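Local structure of putative Lipoprotein (Clostridium perfringens, 5J7R) at residues A[109-121]-A[146-158]. The protein is a putative lipoprotein of unknown function that may take part in sporulation or spore germination. Sequence-based numbering, arbitrary orientation.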
ATOM      1  N   LYS A 109      12.899  16.152 -25.326  1.00 72.45           N
ATOM      2  CA  LYS A 109      12.962  16.094 -23.860  1.00 69.32           C
ATOM      3  C   LYS A 109      11.544  16.025 -23.282  1.00 67.41           C
ATOM      4  O   LYS A 109      11.270  15.214 -22.387  1.00 64.93           O
ATOM      5  CB  LYS A 109      13.713  17.313 -23.306  1.00 69.15           C
ATOM      6  CG  LYS A 109      13.931  17.379 -21.819  1.00 73.63           C
ATOM      7  CD  LYS A 109      14.982  16.389 -21.343  1.00 78.98           C
ATOM      8  CE  LYS A 109      14.953  16.264 -19.794  1.00 80.47           C
ATOM      9  NZ  LYS A 109      16.136  15.619 -19.145  1.00 85.74           N
ATOM     10  N   GLU A 110      10.643  16.855 -23.807  1.00 68.06           N
ATOM     11  CA  GLU A 110       9.260  16.877 -23.334  1.00 70.14           C
ATOM     12  C   GLU A 110       8.572  15.541 -23.594  1.00 69.42           C
ATOM     13  O   GLU A 110       7.780  15.085 -22.771  1.00 66.67           O
ATOM     14  CB  GLU A 110       8.455  18.015 -23.970  1.00 71.58           C
ATOM     15  CG  GLU A 110       7.019  18.102 -23.444  1.00 74.33           C
ATOM     16  CD  GLU A 110       6.212  19.262 -24.002  1.00 74.99           C
ATOM     17  OE1 GLU A 110       6.528  19.699 -25.112  1.00 77.47           O
ATOM     18  OE2 GLU A 110       5.237  19.712 -23.344  1.00 77.40           O
ATOM     19  N   GLN A 111       8.872  14.912 -24.724  1.00 71.74           N
ATOM     20  CA  GLN A 111       8.257  13.623 -25.037  1.00 70.10           C
ATOM     21  C   GLN A 111       8.742  12.548 -24.060  1.00 65.26           C
ATOM     22  O   GLN A 111       7.976  11.666 -23.684  1.00 65.80           O
ATOM     23  CB  GLN A 111       8.526  13.204 -26.481  1.00 71.45           C
ATOM     24  CG  GLN A 111       7.844  11.897 -26.852  1.00 73.14           C
ATOM     25  CD  GLN A 111       7.992  11.523 -28.310  1.00 77.02           C
ATOM     26  OE1 GLN A 111       8.389  12.338 -29.143  1.00 76.66           O
ATOM     27  NE2 GLN A 111       7.655  10.279 -28.629  1.00 80.12           N
ATOM     28  N   ALA A 112      10.006  12.628 -23.652  1.00 65.08           N
ATOM     29  CA  ALA A 112      10.572  11.661 -22.705  1.00 64.19           C
ATOM     30  C   ALA A 112       9.913  11.840 -21.342  1.00 60.26           C
ATOM     31  O   ALA A 112       9.640  10.868 -20.645  1.00 64.68           O
ATOM     32  CB  ALA A 112      12.077  11.832 -22.598  1.00 65.00           C
ATOM     33  N   THR A 113       9.652  13.092 -20.973  1.00 59.67           N
ATOM     34  CA  THR A 113       8.998  13.408 -19.713  1.00 55.97           C
ATOM     35  C   THR A 113       7.612  12.784 -19.647  1.00 55.94           C
ATOM     36  O   THR A 113       7.292  12.083 -18.687  1.00 55.54           O
ATOM     37  CB  THR A 113       8.877  14.927 -19.512  1.00 59.32           C
ATOM     38  OG1 THR A 113      10.182  15.481 -19.327  1.00 56.77           O
ATOM     39  CG2 THR A 113       8.020  15.260 -18.286  1.00 60.37           C
ATOM     40  N   LEU A 114       6.797  13.022 -20.668  1.00 56.59           N
ATOM     41  CA  LEU A 114       5.440  12.469 -20.695  1.00 56.98           C
ATOM     42  C   LEU A 114       5.454  10.932 -20.747  1.00 58.68           C
ATOM     43  O   LEU A 114       4.655  10.281 -20.068  1.00 66.15           O
ATOM     44  CB  LEU A 114       4.629  13.064 -21.850  1.00 56.66           C
ATOM     45  CG  LEU A 114       4.552  14.603 -21.877  1.00 58.22           C
ATOM     46  CD1 LEU A 114       3.688  15.053 -23.048  1.00 61.15           C
ATOM     47  CD2 LEU A 114       4.034  15.206 -20.578  1.00 58.58           C
ATOM     48  N   GLU A 115       6.362  10.357 -21.531  1.00 59.88           N
ATOM     49  CA  GLU A 115       6.464   8.898 -21.615  1.00 61.28           C
ATOM     50  C   GLU A 115       6.962   8.310 -20.286  1.00 58.39           C
ATOM     51  O   GLU A 115       6.544   7.220 -19.900  1.00 58.23           O
ATOM     52  CB  GLU A 115       7.372   8.455 -22.766  1.00 63.73           C
ATOM     53  CG  GLU A 115       6.794   8.727 -24.149  1.00 69.21           C
ATOM     54  CD  GLU A 115       7.697   8.284 -25.297  1.00 72.50           C
ATOM     55  OE1 GLU A 115       8.868   7.972 -25.037  1.00 78.02           O
ATOM     56  OE2 GLU A 115       7.245   8.268 -26.467  1.00 76.46           O
ATOM     57  N   GLY A 116       7.846   9.039 -19.597  1.00 53.51           N
ATOM     58  CA  GLY A 116       8.390   8.601 -18.304  1.00 53.09           C
ATOM     59  C   GLY A 116       7.344   8.587 -17.191  1.00 47.03           C
ATOM     60  O   GLY A 116       7.295   7.662 -16.388  1.00 43.54           O
ATOM     61  N   ILE A 117       6.504   9.615 -17.162  1.00 47.18           N
ATOM     62  CA  ILE A 117       5.435   9.710 -16.182  1.00 49.22           C
ATOM     63  C   ILE A 117       4.436   8.568 -16.437  1.00 49.41           C
ATOM     64  O   ILE A 117       4.074   7.844 -15.516  1.00 50.32           O
ATOM     65  CB  ILE A 117       4.749  11.091 -16.228  1.00 49.46           C
ATOM     66  CG1 ILE A 117       5.760  12.171 -15.829  1.00 50.46           C
ATOM     67  CG2 ILE A 117       3.569  11.148 -15.260  1.00 50.54           C
ATOM     68  CD1 ILE A 117       5.273  13.596 -16.019  1.00 51.17           C
ATOM     69  N   ILE A 118       4.030   8.399 -17.689  1.00 52.14           N
ATOM     70  CA  ILE A 118       3.085   7.341 -18.070  1.00 53.07           C
ATOM     71  C   ILE A 118       3.621   5.959 -17.775  1.00 52.32           C
ATOM     72  O   ILE A 118       2.927   5.142 -17.178  1.00 54.90           O
ATOM     73  CB  ILE A 118       2.689   7.444 -19.557  1.00 56.77           C
ATOM     74  CG1 ILE A 118       1.803   8.678 -19.744  1.00 62.34           C
ATOM     75  CG2 ILE A 118       1.914   6.204 -20.012  1.00 57.77           C
ATOM     76  CD1 ILE A 118       1.392   8.949 -21.175  1.00 67.84           C
ATOM     77  N   ALA A 119       4.855   5.695 -18.181  1.00 51.26           N
ATOM     78  CA  ALA A 119       5.446   4.384 -17.949  1.00 51.87           C
ATOM     79  C   ALA A 119       5.531   4.090 -16.453  1.00 50.17           C
ATOM     80  O   ALA A 119       5.337   2.955 -16.033  1.00 52.95           O
ATOM     81  CB  ALA A 119       6.819   4.297 -18.579  1.00 52.80           C
ATOM     82  N   THR A 120       5.814   5.120 -15.662  1.00 48.47           N
ATOM     83  CA  THR A 120       5.936   4.947 -14.218  1.00 51.15           C
ATOM     84  C   THR A 120       4.574   4.733 -13.565  1.00 49.23           C
ATOM     85  O   THR A 120       4.387   3.768 -12.829  1.00 46.89           O
ATOM     86  CB  THR A 120       6.621   6.155 -13.576  1.00 49.77           C
ATOM     87  OG1 THR A 120       7.901   6.359 -14.195  1.00 48.34           O
ATOM     88  CG2 THR A 120       6.802   5.950 -12.071  1.00 48.53           C
ATOM     89  N   ILE A 121       3.633   5.620 -13.861  1.00 48.55           N
ATOM     90  CA  ILE A 121       2.286   5.548 -13.301  1.00 50.92           C
ATOM     91  C   ILE A 121       1.431   4.378 -13.776  1.00 50.84           C
ATOM     92  O   ILE A 121       0.741   3.767 -12.962  1.00 51.01           O
ATOM     93  CB  ILE A 121       1.526   6.879 -13.489  1.00 53.89           C
ATOM     94  CG1 ILE A 121       2.164   7.961 -12.627  1.00 60.02           C
ATOM     95  CG2 ILE A 121       0.069   6.751 -13.071  1.00 59.23           C
ATOM     96  CD1 ILE A 121       2.109   7.689 -11.126  1.00 65.21           C
ATOM     97  N   PHE A 146       3.816  19.709 -26.627  1.00 81.09           N
ATOM     98  CA  PHE A 146       2.766  18.702 -26.493  1.00 79.97           C
ATOM     99  C   PHE A 146       1.527  19.229 -25.798  1.00 80.35           C
ATOM    100  O   PHE A 146       1.612  19.936 -24.799  1.00 73.99           O
ATOM    101  CB  PHE A 146       3.297  17.452 -25.785  1.00 78.31           C
ATOM    102  CG  PHE A 146       4.211  16.626 -26.635  1.00 80.35           C
ATOM    103  CD1 PHE A 146       5.569  16.889 -26.683  1.00 81.26           C
ATOM    104  CD2 PHE A 146       3.704  15.580 -27.404  1.00 82.25           C
ATOM    105  CE1 PHE A 146       6.409  16.131 -27.477  1.00 83.84           C
ATOM    106  CE2 PHE A 146       4.538  14.818 -28.200  1.00 85.25           C
ATOM    107  CZ  PHE A 146       5.895  15.095 -28.238  1.00 86.36           C
ATOM    108  N   ASP A 147       0.375  18.854 -26.350  1.00 85.32           N
ATOM    109  CA  ASP A 147      -0.922  19.259 -25.833  1.00 85.24           C
ATOM    110  C   ASP A 147      -1.375  18.310 -24.721  1.00 80.00           C
ATOM    111  O   ASP A 147      -1.649  17.133 -24.975  1.00 83.11           O
ATOM    112  CB  ASP A 147      -1.950  19.275 -26.974  1.00 91.06           C
ATOM    113  CG  ASP A 147      -3.306  19.835 -26.553  1.00 95.10           C
ATOM    114  OD1 ASP A 147      -3.436  20.336 -25.415  1.00 93.94           O
ATOM    115  OD2 ASP A 147      -4.244  19.793 -27.381  1.00105.51           O
ATOM    116  N   ILE A 148      -1.430  18.829 -23.495  1.00 75.70           N
ATOM    117  CA  ILE A 148      -1.877  18.048 -22.315  1.00 71.25           C
ATOM    118  C   ILE A 148      -3.158  18.663 -21.733  1.00 71.74           C
ATOM    119  O   ILE A 148      -3.373  18.687 -20.525  1.00 68.40           O
ATOM    120  CB  ILE A 148      -0.784  17.883 -21.234  1.00 66.39           C
ATOM    121  CG1 ILE A 148      -0.289  19.228 -20.723  1.00 64.73           C
ATOM    122  CG2 ILE A 148       0.391  17.112 -21.824  1.00 65.85           C
ATOM    123  CD1 ILE A 148       0.531  19.088 -19.462  1.00 62.24           C
ATOM    124  N   SER A 149      -4.005  19.146 -22.633  1.00 78.90           N
ATOM    125  CA  SER A 149      -5.268  19.779 -22.279  1.00 82.63           C
ATOM    126  C   SER A 149      -6.287  18.774 -21.749  1.00 82.79           C
ATOM    127  O   SER A 149      -7.127  19.129 -20.915  1.00 83.98           O
ATOM    128  CB  SER A 149      -5.844  20.501 -23.508  1.00 86.88           C
ATOM    129  OG  SER A 149      -7.063  21.150 -23.216  1.00 95.42           O
ATOM    130  N   LYS A 150      -6.207  17.525 -22.216  1.00 82.27           N
ATOM    131  CA  LYS A 150      -7.141  16.486 -21.790  1.00 83.52           C
ATOM    132  C   LYS A 150      -6.353  15.253 -21.297  1.00 80.62           C
ATOM    133  O   LYS A 150      -5.113  15.241 -21.342  1.00 77.55           O
ATOM    134  CB  LYS A 150      -8.097  16.155 -22.961  1.00 88.25           C
ATOM    135  CG  LYS A 150      -8.674  17.403 -23.615  1.00 93.29           C
ATOM    136  CD  LYS A 150      -9.590  17.082 -24.782  1.00 99.95           C
ATOM    137  CE  LYS A 150      -9.979  18.319 -25.574  1.00106.30           C
ATOM    138  NZ  LYS A 150     -10.713  18.041 -26.843  1.00112.06           N
ATOM    139  N   PRO A 151      -7.055  14.240 -20.750  1.00 81.54           N
ATOM    140  CA  PRO A 151      -6.339  13.035 -20.302  1.00 80.69           C
ATOM    141  C   PRO A 151      -5.716  12.297 -21.485  1.00 82.61           C
ATOM    142  O   PRO A 151      -6.247  12.376 -22.597  1.00 87.17           O
ATOM    143  CB  PRO A 151      -7.442  12.187 -19.661  1.00 81.90           C
ATOM    144  CG  PRO A 151      -8.491  13.165 -19.262  1.00 81.97           C
ATOM    145  CD  PRO A 151      -8.462  14.230 -20.311  1.00 82.59           C
ATOM    146  N   PHE A 152      -4.610  11.589 -21.253  1.00 80.47           N
ATOM    147  CA  PHE A 152      -3.926  10.860 -22.328  1.00 80.61           C
ATOM    148  C   PHE A 152      -3.139   9.657 -21.824  1.00 79.42           C
ATOM    149  O   PHE A 152      -2.726   9.611 -20.664  1.00 78.72           O
ATOM    150  CB  PHE A 152      -2.989  11.804 -23.104  1.00 79.21           C
ATOM    151  CG  PHE A 152      -1.885  12.398 -22.272  1.00 75.98           C
ATOM    152  CD1 PHE A 152      -2.102  13.546 -21.530  1.00 74.24           C
ATOM    153  CD2 PHE A 152      -0.627  11.814 -22.237  1.00 76.41           C
ATOM    154  CE1 PHE A 152      -1.097  14.090 -20.745  1.00 73.08           C
ATOM    155  CE2 PHE A 152       0.387  12.358 -21.460  1.00 73.84           C
ATOM    156  CZ  PHE A 152       0.150  13.499 -20.715  1.00 73.87           C
ATOM    157  N   GLY A 153      -2.954   8.688 -22.719  1.00 81.68           N
ATOM    158  CA  GLY A 153      -2.203   7.465 -22.443  1.00 82.39           C
ATOM    159  C   GLY A 153      -0.993   7.434 -23.361  1.00 84.47           C
ATOM    160  O   GLY A 153      -0.716   8.417 -24.051  1.00 83.13           O
ATOM    161  N   LYS A 154      -0.271   6.313 -23.360  1.00 88.65           N
ATOM    162  CA  LYS A 154       0.930   6.140 -24.197  1.00 94.15           C
ATOM    163  C   LYS A 154       0.608   6.341 -25.685  1.00 99.15           C
ATOM    164  O   LYS A 154       1.279   7.116 -26.374  1.00 97.77           O
ATOM    165  CB  LYS A 154       1.529   4.733 -23.994  1.00100.14           C
ATOM    166  CG  LYS A 154       2.862   4.487 -24.743  1.00106.23           C
ATOM    167  CD  LYS A 154       4.060   5.210 -24.159  1.00107.17           C
ATOM    168  CE  LYS A 154       4.475   4.658 -22.800  1.00106.95           C
ATOM    169  NZ  LYS A 154       5.641   5.384 -22.230  1.00102.54           N
ATOM    170  N   GLU A 155      -0.427   5.641 -26.155  0.50103.09           N
ATOM    171  CA  GLU A 155      -0.877   5.697 -27.559  0.50108.65           C
ATOM    172  C   GLU A 155      -1.185   7.107 -28.069  0.50107.20           C
ATOM    173  O   GLU A 155      -0.918   7.428 -29.222  0.50108.96           O
ATOM    174  CB  GLU A 155      -2.147   4.854 -27.743  0.50112.91           C
ATOM    175  CG  GLU A 155      -2.002   3.380 -27.400  0.50115.35           C
ATOM    176  CD  GLU A 155      -0.983   2.674 -28.272  0.50119.62           C
ATOM    177  OE1 GLU A 155      -0.672   1.498 -27.990  0.50121.28           O
ATOM    178  OE2 GLU A 155      -0.493   3.294 -29.238  0.50123.11           O
ATOM    179  N   ASP A 156      -1.752   7.935 -27.199  1.00103.72           N
ATOM    180  CA  ASP A 156      -2.131   9.303 -27.552  1.00102.17           C
ATOM    181  C   ASP A 156      -0.990  10.317 -27.699  1.00 99.29           C
ATOM    182  O   ASP A 156      -1.219  11.385 -28.244  1.00 99.02           O
ATOM    183  CB  ASP A 156      -3.095   9.835 -26.480  1.00 99.71           C
ATOM    184  CG  ASP A 156      -4.323   8.941 -26.278  1.00101.82           C
ATOM    185  OD1 ASP A 156      -4.834   8.373 -27.267  1.00105.57           O
ATOM    186  OD2 ASP A 156      -4.783   8.829 -25.116  1.00 97.01           O
ATOM    187  N   ILE A 157       0.222   9.996 -27.238  1.00 98.20           N
ATOM    188  CA  ILE A 157       1.348  10.962 -27.285  1.00 99.15           C
ATOM    189  C   ILE A 157       1.694  11.538 -28.669  1.00101.49           C
ATOM    190  O   ILE A 157       1.758  12.763 -28.812  1.00100.92           O
ATOM    191  CB  ILE A 157       2.618  10.431 -26.564  1.00101.38           C
ATOM    192  CG1 ILE A 157       2.321  10.196 -25.076  1.00 99.83           C
ATOM    193  CG2 ILE A 157       3.770  11.428 -26.698  1.00100.26           C
ATOM    194  CD1 ILE A 157       3.464   9.578 -24.300  1.00100.16           C
ATOM    195  N   PRO A 158       1.938  10.676 -29.682  1.00106.47           N
ATOM    196  CA  PRO A 158       2.249  11.219 -31.026  1.00109.38           C
ATOM    197  C   PRO A 158       1.164  12.156 -31.597  1.00109.11           C
ATOM    198  O   PRO A 158       1.489  13.133 -32.271  1.00108.15           O
ATOM    199  CB  PRO A 158       2.383   9.959 -31.891  1.00113.59           C
ATOM    200  CG  PRO A 158       2.771   8.883 -30.938  1.00111.32           C
ATOM    201  CD  PRO A 158       2.067   9.206 -29.649  1.00107.67           C
TER
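The Phe146 ring lies against helix 107-121 with the Glu110 carboxylate at its edge, OE1 3.4 Å from CD1 and the two planes nearly perpendicular (89°). Ile157 O lies in the plane at the far edge, beside CD2 and CE2, while Gln111 CB and Leu114 CD1 approach obliquely. Slightly positive ring C-H groups suit a carboxylate, and OE1 also accepts from Asn145 N and OE2 from Gly143 N; these backbone N-H donors satisfy the buried acid and tie the loop to the helix. One turn on, Leu114 fans its methyls between two aromatics, CD1 3.7 Å from Phe146 CB and CD2 4.2 Å from Phe152 CZ. The Phe152 ring has Lys150 O at its edge and takes Ile118 CD1 obliquely, 3.6 Å from CE2. With CG1 anti to the carbonyl carbon (chi1 -71°), Ile118 sends that methyl into the loop, where it also meets Ile157 CD1. Ile157 CD1 lies 3.4 Å from Glu115 CG, whose aliphatic stem serves as apolar surface while its OE2 accepts from Gln111 NE2. Partly exposed Lys154, long and flexible, bends at chi2 and chi3 to bring NZ to Glu115 O, a weak bond of 3.1 Å, with CE beside Ile118 CG2. This is buried packing: the loop after strand 129-134 closes over the Leu114-Ile118 side of helix 107-121, whose Ile117 packs on helix 51-65; Ile118 and Phe152 share Ile130 of strand 129-134.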